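Local atomic coordinates of phosphoribosylaminoimidazole-succinocarboxamide synthase (Pyrococcus horikoshii, PDB entry 4O7W), a protein that catalyses the ATP-dependent ligation of L-aspartate to carboxyaminoimidazole ribonucleotide, forming SAICAR in de novo purine biosynthesis. Residues V54-L59 and D190-D195; L171-L176 and T196-D201. All coordinates share one frame; numbering follows the deposited sequence.

Interaction 1 (V54-L59 and D190-D195). With ATP (adenosine-5'-triphosphate), chain C.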
loop_
_atom_site.group_PDB
_atom_site.type_symbol
_atom_site.label_atom_id
_atom_site.label_comp_id
_atom_site.label_asym_id
_atom_site.label_seq_id
_atom_site.Cartn_x
_atom_site.Cartn_y
_atom_site.Cartn_z
ATOM N N VAL A 54 23.691 4.643 18.205
ATOM C CA VAL A 54 24.869 3.822 18.530
ATOM C C VAL A 54 24.465 2.641 19.406
ATOM O O VAL A 54 24.803 1.502 19.105
ATOM C CB VAL A 54 25.988 4.646 19.220
ATOM C CG1 VAL A 54 27.073 3.752 19.784
ATOM C CG2 VAL A 54 26.614 5.624 18.248
ATOM N N ILE A 55 23.731 2.925 20.477
ATOM C CA ILE A 55 23.278 1.885 21.390
ATOM C C ILE A 55 22.405 0.847 20.661
ATOM O O ILE A 55 22.576 -0.361 20.854
ATOM C CB ILE A 55 22.506 2.478 22.593
ATOM C CG1 ILE A 55 23.467 3.272 23.486
ATOM C CG2 ILE A 55 21.822 1.371 23.390
ATOM C CD1 ILE A 55 22.777 4.254 24.423
ATOM N N PHE A 56 21.467 1.315 19.839
ATOM C CA PHE A 56 20.612 0.385 19.104
ATOM C C PHE A 56 21.420 -0.425 18.082
ATOM O O PHE A 56 21.293 -1.639 18.026
ATOM C CB PHE A 56 19.415 1.107 18.469
ATOM C CG PHE A 56 18.382 1.569 19.475
ATOM C CD1 PHE A 56 17.865 0.687 20.425
ATOM C CD2 PHE A 56 17.904 2.884 19.458
ATOM C CE1 PHE A 56 16.903 1.112 21.341
ATOM C CE2 PHE A 56 16.934 3.312 20.357
ATOM C CZ PHE A 56 16.437 2.427 21.307
ATOM N N PHE A 57 22.293 0.230 17.328
ATOM C CA PHE A 57 23.100 -0.491 16.341
ATOM C C PHE A 57 24.018 -1.550 16.971
ATOM O O PHE A 57 24.186 -2.638 16.411
ATOM C CB PHE A 57 23.911 0.461 15.452
ATOM C CG PHE A 57 23.091 1.193 14.425
ATOM C CD1 PHE A 57 22.161 0.529 13.645
ATOM C CD2 PHE A 57 23.278 2.559 14.214
ATOM C CE1 PHE A 57 21.407 1.211 12.693
ATOM C CE2 PHE A 57 22.530 3.250 13.265
ATOM C CZ PHE A 57 21.595 2.576 12.506
ATOM N N LYS A 58 24.582 -1.240 18.136
ATOM C CA LYS A 58 25.429 -2.187 18.854
ATOM C C LYS A 58 24.643 -3.390 19.360
ATOM O O LYS A 58 25.096 -4.520 19.201
ATOM C CB LYS A 58 26.188 -1.499 19.991
ATOM C CG LYS A 58 27.329 -0.615 19.500
ATOM C CD LYS A 58 27.923 0.154 20.664
ATOM C CE LYS A 58 29.219 0.846 20.264
ATOM N NZ LYS A 58 29.693 1.716 21.376
ATOM N N LEU A 59 23.466 -3.151 19.946
ATOM C CA LEU A 59 22.574 -4.232 20.369
ATOM C C LEU A 59 22.218 -5.154 19.203
ATOM O O LEU A 59 22.329 -6.379 19.305
ATOM C CB LEU A 59 21.291 -3.660 20.981
ATOM C CG LEU A 59 20.158 -4.632 21.325
ATOM C CD1 LEU A 59 20.473 -5.486 22.560
ATOM C CD2 LEU A 59 18.887 -3.833 21.556
ATOM N N ASP A 190 20.775 4.299 7.863
ATOM C CA ASP A 190 20.202 5.488 8.499
ATOM C C ASP A 190 20.344 5.522 10.043
ATOM O O ASP A 190 21.431 5.290 10.571
ATOM C CB ASP A 190 18.741 5.667 8.060
ATOM C CG ASP A 190 18.257 7.102 8.230
ATOM O OD1 ASP A 190 17.279 7.297 8.962
ATOM O OD2 ASP A 190 18.852 8.027 7.630
ATOM N N GLU A 191 19.248 5.792 10.759
ATOM C CA GLU A 191 19.306 5.987 12.202
ATOM C C GLU A 191 18.245 5.159 12.905
ATOM O O GLU A 191 17.291 4.699 12.268
ATOM C CB GLU A 191 19.096 7.486 12.554
ATOM C CG GLU A 191 17.647 7.964 12.441
ATOM C CD GLU A 191 17.457 9.444 12.746
ATOM O OE1 GLU A 191 17.430 9.841 13.935
ATOM O OE2 GLU A 191 17.305 10.218 11.783
ATOM N N ILE A 192 18.402 5.010 14.223
ATOM C CA ILE A 192 17.354 4.464 15.079
ATOM C C ILE A 192 17.310 5.334 16.338
ATOM O O ILE A 192 18.195 5.262 17.188
ATOM C CB ILE A 192 17.582 2.972 15.447
ATOM C CG1 ILE A 192 17.647 2.085 14.200
ATOM C CG2 ILE A 192 16.466 2.461 16.352
ATOM C CD1 ILE A 192 17.984 0.632 14.499
ATOM N N SER A 193 16.282 6.171 16.430
ATOM C CA SER A 193 16.197 7.150 17.486
ATOM C C SER A 193 14.737 7.433 17.837
ATOM O O SER A 193 13.829 6.899 17.190
ATOM C CB SER A 193 16.878 8.433 17.025
ATOM O OG SER A 193 16.106 9.046 16.013
ATOM N N PRO A 194 14.500 8.287 18.861
ATOM C CA PRO A 194 13.135 8.731 19.161
ATOM C C PRO A 194 12.507 9.553 18.027
ATOM O O PRO A 194 11.298 9.791 18.055
ATOM C CB PRO A 194 13.317 9.598 20.415
ATOM C CG PRO A 194 14.595 9.131 21.030
ATOM C CD PRO A 194 15.470 8.810 19.842
ATOM N N ASP A 195 13.320 9.992 17.055
ATOM C CA ASP A 195 12.801 10.596 15.810
ATOM C C ASP A 195 12.136 9.575 14.891
ATOM O O ASP A 195 11.211 9.910 14.151
ATOM C CB ASP A 195 13.924 11.263 15.001
ATOM C CG ASP A 195 14.162 12.710 15.398
ATOM O OD1 ASP A 195 14.737 13.457 14.587
ATOM O OD2 ASP A 195 13.773 13.108 16.512
HETATM P PG ATP C . 15.836 11.816 2.518
HETATM O O1G ATP C . 15.209 12.529 1.341
HETATM O O2G ATP C . 17.326 11.644 2.398
HETATM O O3G ATP C . 15.089 10.591 2.979
HETATM P PB ATP C . 16.813 13.682 4.443
HETATM O O1B ATP C . 17.587 14.397 3.366
HETATM O O2B ATP C . 16.126 14.469 5.533
HETATM O O3B ATP C . 15.633 12.828 3.753
HETATM P PA ATP C . 18.591 12.836 6.514
HETATM O O1A ATP C . 18.075 11.882 7.562
HETATM O O2A ATP C . 18.649 14.302 6.876
HETATM O O3A ATP C . 17.767 12.576 5.145
HETATM O "O5'" ATP C . 20.096 12.407 6.103
HETATM C "C5'" ATP C . 20.490 11.038 5.939
HETATM C "C4'" ATP C . 20.550 10.647 4.459
HETATM O "O4'" ATP C . 21.592 9.683 4.216
HETATM C "C3'" ATP C . 19.286 9.945 4.018
HETATM O "O3'" ATP C . 19.139 10.223 2.625
HETATM C "C2'" ATP C . 19.605 8.470 4.210
HETATM O "O2'" ATP C . 18.790 7.612 3.425
HETATM C "C1'" ATP C . 21.058 8.420 3.781
HETATM N N9 ATP C . 21.825 7.317 4.421
HETATM C C8 ATP C . 21.656 6.819 5.660
HETATM N N7 ATP C . 22.544 5.833 5.911
HETATM C C5 ATP C . 23.326 5.698 4.815
HETATM C C6 ATP C . 24.472 4.848 4.380
HETATM N N6 ATP C . 25.008 3.911 5.189
HETATM N N1 ATP C . 24.961 5.032 3.130
HETATM C C2 ATP C . 24.472 5.955 2.287
HETATM N N3 ATP C . 23.453 6.757 2.618
HETATM C C4 ATP C . 22.846 6.681 3.834
#
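I192 presses its two branches against two successive phenylalanines of helix 45-62, one methyl to each ring. Its CG2 comes to 3.4 Å from CD2 of F56, while CD1, at the end of the other branch, approaches CE1 of F57 at 3.9 Å. Because CG1 lies beside the backbone N (chi1 -59°) and CG2 anti to it, the side chain forks across both rings. No hydrogen bond joins the two segments directly. Instead, backbone oxygens meet ring edges nearly in plane: I192 O lies 3.3 Å from CD2 of F56, and D190 O lies 3.3 Å from CZ of F57. The polar side chains of D190, E191 and S193 leave the backbone on the side away from the helix. D190 N stands 3.0 Å from N7 of ATP, and the D190 carboxylate is salt-bridged to K13, which also bonds to ATP. Further on, S193 OG donates to E191 OE1 (2.6 Å) and accepts from D195 N (3.1 Å), the second bond making an ST turn just before strand 197-201. The buried contact thus ties the nucleotide-binding loop to helix 45-62, with L160 of helix 143-165 and I231 of helix 220-232 touching F56, and F69 of strand 69-72 packing on F57.

Interaction 2 (L171-L176 and T196-D201). With TYD (thymidine-5'-diphosphate), chain B.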
loop_
_atom_site.group_PDB
_atom_site.type_symbol
_atom_site.label_atom_id
_atom_site.label_comp_id
_atom_site.label_asym_id
_atom_site.label_seq_id
_atom_site.Cartn_x
_atom_site.Cartn_y
_atom_site.Cartn_z
ATOM N N LEU A 171 7.541 -0.452 22.379
ATOM C CA LEU A 171 7.898 -0.081 21.022
ATOM C C LEU A 171 6.630 -0.157 20.184
ATOM O O LEU A 171 6.176 -1.241 19.812
ATOM C CB LEU A 171 8.993 -0.996 20.478
ATOM C CG LEU A 171 9.446 -0.776 19.026
ATOM C CD1 LEU A 171 10.119 0.583 18.834
ATOM C CD2 LEU A 171 10.374 -1.915 18.620
ATOM N N VAL A 172 6.056 1.004 19.907
ATOM C CA VAL A 172 4.771 1.090 19.236
ATOM C C VAL A 172 4.926 0.807 17.730
ATOM O O VAL A 172 4.211 -0.026 17.173
ATOM C CB VAL A 172 4.136 2.472 19.501
ATOM C CG1 VAL A 172 2.998 2.773 18.526
ATOM C CG2 VAL A 172 3.680 2.559 20.954
ATOM N N ASP A 173 5.873 1.504 17.098
ATOM C CA ASP A 173 6.217 1.310 15.688
ATOM C C ASP A 173 7.547 2.000 15.449
ATOM O O ASP A 173 8.059 2.658 16.356
ATOM C CB ASP A 173 5.133 1.872 14.750
ATOM C CG ASP A 173 4.870 3.357 14.968
ATOM O OD1 ASP A 173 5.790 4.087 15.361
ATOM O OD2 ASP A 173 3.735 3.801 14.724
ATOM N N PHE A 174 8.103 1.843 14.248
ATOM C CA PHE A 174 9.385 2.465 13.905
ATOM C C PHE A 174 9.676 2.309 12.424
ATOM O O PHE A 174 9.064 1.477 11.742
ATOM C CB PHE A 174 10.549 1.870 14.733
ATOM C CG PHE A 174 10.776 0.387 14.515
ATOM C CD1 PHE A 174 11.763 -0.056 13.638
ATOM C CD2 PHE A 174 10.029 -0.556 15.207
ATOM C CE1 PHE A 174 12.002 -1.410 13.439
ATOM C CE2 PHE A 174 10.254 -1.924 15.013
ATOM C CZ PHE A 174 11.237 -2.352 14.120
ATOM N N LYS A 175 10.635 3.094 11.944
ATOM C CA LYS A 175 11.001 3.098 10.538
ATOM C C LYS A 175 12.486 2.747 10.390
ATOM O O LYS A 175 13.330 3.265 11.121
ATOM C CB LYS A 175 10.709 4.469 9.919
ATOM C CG LYS A 175 11.027 4.584 8.420
ATOM C CD LYS A 175 12.458 5.052 8.157
ATOM C CE LYS A 175 12.654 6.540 8.514
ATOM N NZ LYS A 175 14.117 6.886 8.599
ATOM N N LEU A 176 12.783 1.860 9.445
ATOM C CA LEU A 176 14.152 1.544 9.064
ATOM C C LEU A 176 14.416 1.879 7.605
ATOM O O LEU A 176 13.478 2.029 6.800
ATOM C CB LEU A 176 14.455 0.057 9.265
ATOM C CG LEU A 176 14.224 -0.537 10.657
ATOM C CD1 LEU A 176 14.354 -2.053 10.578
ATOM C CD2 LEU A 176 15.152 0.059 11.708
ATOM N N THR A 196 12.644 8.342 14.907
ATOM C CA THR A 196 12.237 7.352 13.907
ATOM C C THR A 196 11.471 6.157 14.498
ATOM O O THR A 196 11.214 5.177 13.801
ATOM C CB THR A 196 13.444 6.895 13.050
ATOM O OG1 THR A 196 14.430 6.293 13.892
ATOM C CG2 THR A 196 14.060 8.087 12.318
ATOM N N CYS A 197 11.109 6.262 15.782
ATOM C CA CYS A 197 10.365 5.224 16.512
ATOM C C CYS A 197 9.281 5.843 17.373
ATOM O O CYS A 197 9.402 6.993 17.786
ATOM C CB CYS A 197 11.278 4.488 17.484
ATOM S SG CYS A 197 12.780 3.762 16.820
ATOM N N ARG A 198 8.234 5.075 17.662
ATOM C CA ARG A 198 7.324 5.423 18.764
ATOM C C ARG A 198 7.651 4.593 19.992
ATOM O O ARG A 198 7.670 3.346 19.941
ATOM C CB ARG A 198 5.846 5.298 18.375
ATOM C CG ARG A 198 5.357 6.440 17.491
ATOM C CD ARG A 198 3.852 6.445 17.252
ATOM N NE ARG A 198 3.463 7.651 16.503
ATOM C CZ ARG A 198 3.284 7.714 15.182
ATOM N NH1 ARG A 198 3.394 6.636 14.402
ATOM N NH2 ARG A 198 2.963 8.871 14.628
ATOM N N PHE A 199 7.945 5.307 21.076
ATOM C CA PHE A 199 8.227 4.739 22.387
ATOM C C PHE A 199 7.184 5.247 23.375
ATOM O O PHE A 199 7.090 6.459 23.607
ATOM C CB PHE A 199 9.598 5.201 22.899
ATOM C CG PHE A 199 10.769 4.835 22.017
ATOM C CD1 PHE A 199 10.955 3.527 21.559
ATOM C CD2 PHE A 199 11.731 5.797 21.699
ATOM C CE1 PHE A 199 12.055 3.203 20.771
ATOM C CE2 PHE A 199 12.836 5.475 20.917
ATOM C CZ PHE A 199 13.005 4.179 20.453
ATOM N N TRP A 200 6.415 4.335 23.967
ATOM C CA TRP A 200 5.482 4.686 25.048
ATOM C C TRP A 200 5.913 4.112 26.366
ATOM O O TRP A 200 6.321 2.945 26.437
ATOM C CB TRP A 200 4.084 4.156 24.771
ATOM C CG TRP A 200 3.347 4.809 23.642
ATOM C CD1 TRP A 200 3.745 5.908 22.866
ATOM C CD2 TRP A 200 2.007 4.459 23.154
ATOM N NE1 TRP A 200 2.785 6.220 21.938
ATOM C CE2 TRP A 200 1.712 5.389 22.058
ATOM C CE3 TRP A 200 1.067 3.483 23.485
ATOM C CZ2 TRP A 200 0.518 5.329 21.342
ATOM C CZ3 TRP A 200 -0.132 3.435 22.761
ATOM C CH2 TRP A 200 -0.396 4.333 21.710
ATOM N N ASP A 201 5.789 4.897 27.433
ATOM C CA ASP A 201 5.987 4.353 28.773
ATOM C C ASP A 201 4.970 3.236 29.015
ATOM O O ASP A 201 3.778 3.434 28.768
ATOM C CB ASP A 201 5.806 5.410 29.853
ATOM C CG ASP A 201 5.892 4.807 31.241
ATOM O OD1 ASP A 201 7.019 4.585 31.707
ATOM O OD2 ASP A 201 4.838 4.500 31.836
HETATM P PA TYD B . 3.572 6.794 10.483
HETATM O O1A TYD B . 2.528 6.578 11.535
HETATM O O2A TYD B . 3.409 5.982 9.215
HETATM O O3A TYD B . 3.684 8.318 9.993
HETATM P PB TYD B . 3.654 9.685 10.851
HETATM O O1B TYD B . 2.634 9.493 11.951
HETATM O O2B TYD B . 5.060 9.813 11.399
HETATM O O3B TYD B . 3.337 10.714 9.807
HETATM O "O5'" TYD B . 4.997 6.527 11.143
HETATM C "C5'" TYD B . 5.319 5.233 11.625
HETATM C "C4'" TYD B . 6.642 5.230 12.394
HETATM O "O4'" TYD B . 7.720 5.277 11.461
HETATM C "C3'" TYD B . 6.832 6.413 13.349
HETATM O "O3'" TYD B . 7.584 5.949 14.465
HETATM C "C2'" TYD B . 7.697 7.394 12.591
HETATM C "C1'" TYD B . 8.465 6.493 11.629
HETATM N N1 TYD B . 8.653 7.104 10.308
HETATM C C2 TYD B . 9.727 8.020 10.088
HETATM O O2 TYD B . 10.507 8.305 11.012
HETATM N N3 TYD B . 9.914 8.570 8.878
HETATM C C4 TYD B . 9.101 8.250 7.848
HETATM O O4 TYD B . 9.287 8.748 6.726
HETATM C C5 TYD B . 7.982 7.281 8.031
HETATM C C5M TYD B . 7.051 6.896 6.894
HETATM C C6 TYD B . 7.822 6.746 9.304
HETATM O O HOH W 1 14.033 3.632 13.762
#
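D173 and R198 meet because the aspartate CG sits between its backbone N and carbonyl carbon (chi1 58°), while the arginine CG lies anti to the carbonyl carbon (chi1 -76°) and its chain runs extended to NE. Both side chains reach the thymidine-5'-diphosphate from an antiparallel strand pair interrupted by a beta bulge: V172 and D173 together face R198. V172 N donates to R198 O at 2.8 Å, R198 N donates to D173 O, and beyond the bulge K175 N donates to T196 O from nearly in line with the carbonyl, though the bond bends at the hydrogen. The carboxylate and guanidinium planes are 65° apart, yet D173 OD2 offers its syn lone pair to R198 NH1 at 2.9 Å, close to the guanidinium plane. NH1 also reaches TYD O1A (3.0 Å), NH2 takes O1B (2.8 Å), and D211 holds NE, fixing the group's rotation. D173 OD1 receives the ligand's O3' hydroxyl at 2.7 Å, so one pair grips both sugar and diphosphate. A leucine in place of R198 would probably leave both phosphates and the carboxylates of D173 and D211 without this cationic mate. Away from the ligand, V172 CG2 makes a CH-pi contact over the W200 indole, 3.5 Å from the centroid of the five-membered ring.

Interactions 1 and 2 lie side by side, their centres 11 Å apart, and alternate along the chain: residues 190-195 run directly into 196-201. Away from the ligands they share packing, with I192 CG2 3.9 Å from C197 SG and P194 CA 3.7 Å from F199 CE2. Toward the ligands they line neighbouring sites, ATP at D190, thymidine-5'-diphosphate beside 171-176 and 196-201 and touched by D195. K175 bridges the two: its CE lies 3.4 Å from TYD N3, its NZ, salt-bridged to E177, also makes a weaker ion pair with D190 OD1 (3.2 Å), and its side chain comes within about 6 Å of ATP. The TYD site is probably that of the ribonucleotide substrate.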